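Local structure of ApRick protease (Rickettsia conorii, 5C9F) at residues A[66-80]-A[90-102]. The protein is a retropepsin-like aspartic protease, probably an endopeptidase, represented here by its protease domain, a fragment of a longer, probably membrane-bound protein. Numbering follows the deposited sequence.
Sequences YLTANGENKAAPITL and KNIKGHVGLGDLD
Y66 and H95 stack face to face. Their ring centroids lie 3.7 Å apart and the planes are 22° from parallel. The overlap is offset: H95 CE1 sits over one face of the Y66 ring, toward its rim. H95 CG lies between its backbone N and carbonyl carbon (chi1 63°), which brings CD2 to 3.5 Å from A75 CB. Y66 OH and H95 ND1 come within 3.1 Å of each other, and both are hydrogen-bonded to the carboxylate of D42, through OD1 and OD2 respectively.

H95 belongs to strand 92-97, which runs antiparallel to strand 71-80 as a hairpin. A76 with V96, I78 with G94, and L80 with I92 are the hydrogen-bonded pairs. The shortest of their bonds is L80 N to I92 O, 2.7 Å. N91 and I92 both face L80, forming a G1 beta bulge. On the face of A76, I78 and L80, I78 CG2 meets V96 CG1 at 4.1 Å. I78 CG1 lies over the backbone of G94, 3.5 Å from its C. I78 touches L45 and L80 touches I43, both of strand 43-45.

Strands 64-68 and 71-80 form a second hairpin, consistent with the flap of retropepsins. Near its turn, N73 ND2 donates to D100 OD2 at 2.8 Å, a bent bond (131°) to the anti lone pair. The amide and carboxylate stand nearly perpendicular, and D100 is poorly ordered, so this tie is probably loose. The firmer link is at Y66, paired with N73 across the same hairpin, where the carboxylate of D42 holds both stacked rings and probably limits their rotation.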
ATOM      1  N   TYR A  66      31.422 -20.604  11.389  1.00 35.66           N
ATOM      2  CA  TYR A  66      31.268 -19.662  10.298  1.00 41.48           C
ATOM      3  C   TYR A  66      32.625 -19.463   9.649  1.00 46.71           C
ATOM      4  O   TYR A  66      33.651 -19.524  10.323  1.00 39.40           O
ATOM      5  CB  TYR A  66      30.627 -18.388  10.804  1.00 32.80           C
ATOM      6  CG  TYR A  66      29.159 -18.578  10.990  1.00 37.11           C
ATOM      7  CD1 TYR A  66      28.646 -19.219  12.120  1.00 31.12           C
ATOM      8  CD2 TYR A  66      28.279 -18.152  10.011  1.00 43.24           C
ATOM      9  CE1 TYR A  66      27.284 -19.426  12.254  1.00 40.18           C
ATOM     10  CE2 TYR A  66      26.936 -18.324  10.148  1.00 44.20           C
ATOM     11  CZ  TYR A  66      26.455 -18.980  11.254  1.00 39.37           C
ATOM     12  OH  TYR A  66      25.123 -19.129  11.353  1.00 41.70           O
ATOM     13  N   LEU A  67      32.621 -19.379   8.318  1.00 35.77           N
ATOM     14  CA  LEU A  67      33.818 -19.153   7.485  1.00 42.53           C
ATOM     15  C   LEU A  67      33.866 -17.669   7.150  1.00 49.59           C
ATOM     16  O   LEU A  67      33.133 -17.212   6.272  1.00 54.35           O
ATOM     17  CB  LEU A  67      33.775 -20.052   6.232  1.00 43.13           C
ATOM     18  CG  LEU A  67      33.542 -21.548   6.534  1.00 45.51           C
ATOM     19  CD1 LEU A  67      33.094 -22.309   5.305  1.00 41.66           C
ATOM     20  CD2 LEU A  67      34.790 -22.184   7.126  1.00 41.36           C
ATOM     21  N   THR A  68      34.675 -16.900   7.891  1.00 68.87           N
ATOM     22  CA  THR A  68      34.690 -15.429   7.791  1.00 67.98           C
ATOM     23  C   THR A  68      35.882 -14.932   6.983  1.00 67.90           C
ATOM     24  O   THR A  68      36.592 -15.715   6.347  1.00 61.73           O
ATOM     25  CB  THR A  68      34.740 -14.730   9.192  1.00 72.77           C
ATOM     26  OG1 THR A  68      34.447 -15.647  10.252  1.00 74.75           O
ATOM     27  CG2 THR A  68      33.764 -13.540   9.267  1.00 89.78           C
ATOM     28  N   ALA A  69      36.090 -13.615   7.024  1.00121.77           N
ATOM     29  CA  ALA A  69      37.232 -12.965   6.387  1.00125.83           C
ATOM     30  C   ALA A  69      38.539 -13.365   7.098  1.00107.70           C
ATOM     31  O   ALA A  69      39.544 -13.676   6.438  1.00 81.39           O
ATOM     32  CB  ALA A  69      37.028 -11.446   6.384  1.00 83.29           C
ATOM     33  N   ASN A  70      38.494 -13.399   8.436  1.00119.82           N
ATOM     34  CA  ASN A  70      39.577 -13.953   9.268  1.00106.94           C
ATOM     35  C   ASN A  70      39.549 -15.485   9.317  1.00111.87           C
ATOM     36  O   ASN A  70      40.287 -16.102  10.088  1.00 91.29           O
ATOM     37  CB  ASN A  70      39.510 -13.408  10.705  1.00108.31           C
ATOM     38  CG  ASN A  70      40.036 -11.980  10.837  1.00149.69           C
ATOM     39  OD1 ASN A  70      40.349 -11.303   9.851  1.00100.39           O
ATOM     40  ND2 ASN A  70      40.128 -11.514  12.077  1.00133.68           N
ATOM     41  N   GLY A  71      38.712 -16.092   8.477  1.00130.98           N
ATOM     42  CA  GLY A  71      38.498 -17.538   8.478  1.00 98.92           C
ATOM     43  C   GLY A  71      37.571 -18.044   9.574  1.00 72.58           C
ATOM     44  O   GLY A  71      36.712 -17.296  10.079  1.00 54.64           O
ATOM     45  N   GLU A  72      37.774 -19.313   9.937  1.00 54.04           N
ATOM     46  CA  GLU A  72      36.817 -20.100  10.722  1.00 39.93           C
ATOM     47  C   GLU A  72      36.587 -19.595  12.119  1.00 41.29           C
ATOM     48  O   GLU A  72      37.538 -19.596  12.921  1.00 39.55           O
ATOM     49  CB  GLU A  72      37.313 -21.557  10.858  1.00 40.51           C
ATOM     50  CG  GLU A  72      36.505 -22.520  10.050  1.00 47.16           C
ATOM     51  CD  GLU A  72      37.031 -23.937  10.049  1.00 43.54           C
ATOM     52  OE1 GLU A  72      37.417 -24.343   8.976  1.00 56.23           O
ATOM     53  OE2 GLU A  72      37.080 -24.623  11.087  1.00 66.75           O
ATOM     54  N   ASN A  73      35.355 -19.235  12.447  1.00 38.89           N
ATOM     55  CA  ASN A  73      35.019 -18.917  13.856  1.00 45.73           C
ATOM     56  C   ASN A  73      33.912 -19.758  14.401  1.00 39.99           C
ATOM     57  O   ASN A  73      32.948 -20.054  13.702  1.00 33.03           O
ATOM     58  CB  ASN A  73      34.672 -17.445  14.025  1.00 45.85           C
ATOM     59  CG  ASN A  73      35.859 -16.527  13.662  1.00 52.43           C
ATOM     60  OD1 ASN A  73      37.016 -16.879  13.884  1.00 57.28           O
ATOM     61  ND2 ASN A  73      35.570 -15.374  13.079  1.00 48.12           N
ATOM     62  N   LYS A  74      33.981 -20.039  15.684  1.00 33.70           N
ATOM     63  CA  LYS A  74      32.897 -20.777  16.362  1.00 38.14           C
ATOM     64  C   LYS A  74      31.730 -19.835  16.740  1.00 40.18           C
ATOM     65  O   LYS A  74      31.935 -18.677  17.117  1.00 39.77           O
ATOM     66  CB  LYS A  74      33.444 -21.514  17.604  1.00 34.93           C
ATOM     67  CG  LYS A  74      34.463 -22.583  17.257  1.00 41.75           C
ATOM     68  CD  LYS A  74      33.846 -23.652  16.391  1.00 58.11           C
ATOM     69  CE  LYS A  74      32.780 -24.447  17.073  1.00 67.08           C
ATOM     70  NZ  LYS A  74      33.132 -24.984  18.401  1.00 70.34           N
ATOM     71  N   ALA A  75      30.516 -20.352  16.652  1.00 30.19           N
ATOM     72  CA  ALA A  75      29.318 -19.644  17.064  1.00 37.12           C
ATOM     73  C   ALA A  75      28.218 -20.544  17.642  1.00 37.47           C
ATOM     74  O   ALA A  75      28.129 -21.743  17.318  1.00 34.60           O
ATOM     75  CB  ALA A  75      28.787 -18.796  15.890  1.00 38.36           C
ATOM     76  N   ALA A  76      27.378 -19.961  18.486  1.00 36.83           N
ATOM     77  CA  ALA A  76      26.195 -20.629  19.029  1.00 32.85           C
ATOM     78  C   ALA A  76      24.992 -20.131  18.265  1.00 35.07           C
ATOM     79  O   ALA A  76      24.755 -18.912  18.173  1.00 31.75           O
ATOM     80  CB  ALA A  76      26.023 -20.333  20.517  1.00 33.64           C
ATOM     81  N   PRO A  77      24.202 -21.050  17.710  1.00 42.17           N
ATOM     82  CA  PRO A  77      22.977 -20.646  17.031  1.00 34.72           C
ATOM     83  C   PRO A  77      21.922 -20.216  18.023  1.00 37.69           C
ATOM     84  O   PRO A  77      21.852 -20.785  19.084  1.00 32.68           O
ATOM     85  CB  PRO A  77      22.539 -21.930  16.294  1.00 44.98           C
ATOM     86  CG  PRO A  77      23.193 -23.032  17.035  1.00 44.57           C
ATOM     87  CD  PRO A  77      24.469 -22.494  17.573  1.00 37.97           C
ATOM     88  N   ILE A  78      21.136 -19.193  17.674  1.00 33.61           N
ATOM     89  CA  ILE A  78      20.033 -18.721  18.486  1.00 32.51           C
ATOM     90  C   ILE A  78      18.870 -18.415  17.577  1.00 28.76           C
ATOM     91  O   ILE A  78      19.031 -18.284  16.370  1.00 36.55           O
ATOM     92  CB  ILE A  78      20.401 -17.478  19.301  1.00 35.21           C
ATOM     93  CG1 ILE A  78      20.921 -16.360  18.370  1.00 39.35           C
ATOM     94  CG2 ILE A  78      21.473 -17.821  20.373  1.00 35.09           C
ATOM     95  CD1 ILE A  78      21.082 -15.033  19.035  1.00 49.10           C
ATOM     96  N   THR A  79      17.710 -18.238  18.186  1.00 37.02           N
ATOM     97  CA  THR A  79      16.514 -17.742  17.498  1.00 38.40           C
ATOM     98  C   THR A  79      15.961 -16.515  18.218  1.00 35.95           C
ATOM     99  O   THR A  79      15.873 -16.500  19.417  1.00 35.40           O
ATOM    100  CB  THR A  79      15.437 -18.830  17.446  1.00 50.17           C
ATOM    101  OG1 THR A  79      15.975 -19.954  16.743  1.00 50.22           O
ATOM    102  CG2 THR A  79      14.205 -18.326  16.737  1.00 48.21           C
ATOM    103  N   LEU A  80      15.702 -15.459  17.456  1.00 32.98           N
ATOM    104  CA  LEU A  80      15.235 -14.217  18.009  1.00 29.28           C
ATOM    105  C   LEU A  80      13.705 -14.189  17.857  1.00 34.30           C
ATOM    106  O   LEU A  80      13.169 -14.204  16.765  1.00 32.53           O
ATOM    107  CB  LEU A  80      15.897 -13.076  17.327  1.00 27.57           C
ATOM    108  CG  LEU A  80      17.440 -13.034  17.477  1.00 34.72           C
ATOM    109  CD1 LEU A  80      17.993 -12.012  16.515  1.00 40.52           C
ATOM    110  CD2 LEU A  80      17.899 -12.708  18.864  1.00 32.30           C
ATOM    111  N   LYS A  90       9.313 -12.633  12.999  1.00 37.11           N
ATOM    112  CA  LYS A  90       9.262 -13.588  14.082  1.00 40.03           C
ATOM    113  C   LYS A  90      10.231 -14.729  13.865  1.00 47.42           C
ATOM    114  O   LYS A  90      10.452 -15.151  12.745  1.00 39.59           O
ATOM    115  CB  LYS A  90       7.846 -14.137  14.261  1.00 50.27           C
ATOM    116  CG  LYS A  90       6.764 -13.079  14.492  1.00 50.94           C
ATOM    117  CD  LYS A  90       6.919 -12.309  15.802  1.00 86.80           C
ATOM    118  CE  LYS A  90       6.850 -13.187  17.048  1.00 93.83           C
ATOM    119  NZ  LYS A  90       5.537 -13.871  17.199  1.00141.03           N
ATOM    120  N   ASN A  91      10.812 -15.189  14.968  1.00 46.83           N
ATOM    121  CA  ASN A  91      11.711 -16.346  15.011  1.00 42.80           C
ATOM    122  C   ASN A  91      12.786 -16.292  13.961  1.00 43.97           C
ATOM    123  O   ASN A  91      12.857 -17.123  13.099  1.00 38.19           O
ATOM    124  CB  ASN A  91      10.902 -17.624  14.896  1.00 54.30           C
ATOM    125  CG  ASN A  91       9.861 -17.737  15.990  1.00 58.40           C
ATOM    126  OD1 ASN A  91      10.155 -17.543  17.162  1.00 45.20           O
ATOM    127  ND2 ASN A  91       8.624 -18.005  15.606  1.00 52.22           N
ATOM    128  N   ILE A  92      13.616 -15.269  14.066  1.00 31.99           N
ATOM    129  CA  ILE A  92      14.628 -14.951  13.136  1.00 32.13           C
ATOM    130  C   ILE A  92      15.912 -15.606  13.614  1.00 32.50           C
ATOM    131  O   ILE A  92      16.306 -15.546  14.784  1.00 31.20           O
ATOM    132  CB  ILE A  92      14.833 -13.430  13.056  1.00 38.71           C
ATOM    133  CG1 ILE A  92      13.517 -12.788  12.591  1.00 34.84           C
ATOM    134  CG2 ILE A  92      16.059 -13.066  12.185  1.00 37.05           C
ATOM    135  CD1 ILE A  92      13.005 -13.387  11.286  1.00 32.27           C
ATOM    136  N   LYS A  93      16.576 -16.246  12.669  1.00 30.19           N
ATOM    137  CA  LYS A  93      17.803 -17.010  12.969  1.00 40.48           C
ATOM    138  C   LYS A  93      18.949 -16.068  13.218  1.00 37.22           C
ATOM    139  O   LYS A  93      19.163 -15.096  12.474  1.00 35.86           O
ATOM    140  CB  LYS A  93      18.151 -17.905  11.765  1.00 45.90           C
ATOM    141  CG  LYS A  93      18.677 -19.289  12.098  1.00 61.86           C
ATOM    142  CD  LYS A  93      19.451 -19.895  10.916  1.00 78.87           C
ATOM    143  CE  LYS A  93      20.090 -21.232  11.265  1.00 82.47           C
ATOM    144  NZ  LYS A  93      19.101 -22.349  11.264  1.00121.42           N
ATOM    145  N   GLY A  94      19.789 -16.449  14.177  1.00 28.14           N
ATOM    146  CA  GLY A  94      21.032 -15.734  14.414  1.00 31.01           C
ATOM    147  C   GLY A  94      22.045 -16.625  15.052  1.00 28.01           C
ATOM    148  O   GLY A  94      21.819 -17.823  15.256  1.00 27.78           O
ATOM    149  N   HIS A  95      23.195 -16.065  15.354  1.00 32.30           N
ATOM    150  CA  HIS A  95      24.179 -16.783  16.087  1.00 26.32           C
ATOM    151  C   HIS A  95      25.031 -15.779  16.831  1.00 29.01           C
ATOM    152  O   HIS A  95      25.037 -14.598  16.511  1.00 33.54           O
ATOM    153  CB  HIS A  95      25.083 -17.608  15.162  1.00 31.10           C
ATOM    154  CG  HIS A  95      25.888 -16.766  14.214  1.00 31.76           C
ATOM    155  ND1 HIS A  95      25.463 -16.495  12.942  1.00 34.31           N
ATOM    156  CD2 HIS A  95      27.111 -16.176  14.335  1.00 35.78           C
ATOM    157  CE1 HIS A  95      26.378 -15.770  12.313  1.00 29.69           C
ATOM    158  NE2 HIS A  95      27.382 -15.558  13.134  1.00 35.97           N
ATOM    159  N   VAL A  96      25.681 -16.251  17.878  1.00 30.39           N
ATOM    160  CA  VAL A  96      26.633 -15.416  18.623  1.00 27.85           C
ATOM    161  C   VAL A  96      28.023 -15.996  18.603  1.00 34.79           C
ATOM    162  O   VAL A  96      28.221 -17.186  18.900  1.00 32.53           O
ATOM    163  CB  VAL A  96      26.129 -15.028  20.034  1.00 38.80           C
ATOM    164  CG1 VAL A  96      25.096 -15.964  20.571  1.00 49.70           C
ATOM    165  CG2 VAL A  96      27.252 -14.754  20.980  1.00 45.98           C
ATOM    166  N   GLY A  97      28.974 -15.153  18.212  1.00 31.40           N
ATOM    167  CA  GLY A  97      30.356 -15.533  18.132  1.00 40.60           C
ATOM    168  C   GLY A  97      31.025 -15.458  19.524  1.00 47.08           C
ATOM    169  O   GLY A  97      30.386 -15.138  20.525  1.00 47.82           O
ATOM    170  N   LEU A  98      32.312 -15.772  19.574  1.00 41.78           N
ATOM    171  CA  LEU A  98      33.115 -15.790  20.819  1.00 47.88           C
ATOM    172  C   LEU A  98      33.829 -14.485  21.021  1.00 55.70           C
ATOM    173  O   LEU A  98      34.393 -14.241  22.081  1.00 43.57           O
ATOM    174  CB  LEU A  98      34.117 -16.947  20.805  1.00 49.54           C
ATOM    175  CG  LEU A  98      33.545 -18.350  21.048  1.00 41.74           C
ATOM    176  CD1 LEU A  98      34.609 -19.436  20.946  1.00 45.36           C
ATOM    177  CD2 LEU A  98      32.883 -18.379  22.433  1.00 49.12           C
ATOM    178  N   GLY A  99      33.836 -13.635  20.005  1.00 65.80           N
ATOM    179  CA  GLY A  99      34.404 -12.333  20.224  1.00 41.42           C
ATOM    180  C   GLY A  99      34.972 -11.624  19.033  1.00 47.57           C
ATOM    181  O   GLY A  99      35.465 -10.489  19.145  1.00 42.66           O
ATOM    182  N   ASP A 100      34.895 -12.233  17.859  1.00 43.47           N
ATOM    183  CA  ASP A 100      35.471 -11.563  16.682  1.00 91.15           C
ATOM    184  C   ASP A 100      34.719 -10.291  16.259  1.00 59.96           C
ATOM    185  O   ASP A 100      35.105  -9.726  15.272  1.00 72.50           O
ATOM    186  CB  ASP A 100      35.591 -12.522  15.484  1.00 93.73           C
ATOM    187  CG  ASP A 100      36.725 -12.124  14.476  1.00154.67           C
ATOM    188  OD1 ASP A 100      37.426 -11.070  14.568  1.00 82.75           O
ATOM    189  OD2 ASP A 100      36.905 -12.913  13.540  1.00135.90           O
ATOM    190  N   LEU A 101      33.736  -9.790  17.030  1.00 87.46           N
ATOM    191  CA  LEU A 101      32.712  -8.903  16.440  1.00 55.17           C
ATOM    192  C   LEU A 101      32.495  -7.505  17.060  1.00 47.18           C
ATOM    193  O   LEU A 101      31.955  -7.337  18.154  1.00 52.28           O
ATOM    194  CB  LEU A 101      31.366  -9.660  16.316  1.00 62.15           C
ATOM    195  CG  LEU A 101      30.407  -9.233  15.211  1.00 67.30           C
ATOM    196  CD1 LEU A 101      31.036  -9.503  13.851  1.00 83.52           C
ATOM    197  CD2 LEU A 101      29.073  -9.964  15.352  1.00 67.00           C
ATOM    198  N   ASP A 102      32.800  -6.469  16.286  1.00 66.99           N
ATOM    199  CA  ASP A 102      32.596  -5.071  16.750  1.00 46.41           C
ATOM    200  C   ASP A 102      31.156  -4.592  16.781  1.00 59.54           C
ATOM    201  O   ASP A 102      30.734  -3.876  17.683  1.00 52.59           O
ATOM    202  CB  ASP A 102      33.388  -4.097  15.851  1.00 79.79           C
ATOM    203  CG  ASP A 102      33.869  -2.867  16.607  1.00 94.35           C
ATOM    204  OD1 ASP A 102      34.552  -3.032  17.637  1.00 83.03           O
ATOM    205  OD2 ASP A 102      33.574  -1.739  16.167  1.00105.19           O
TER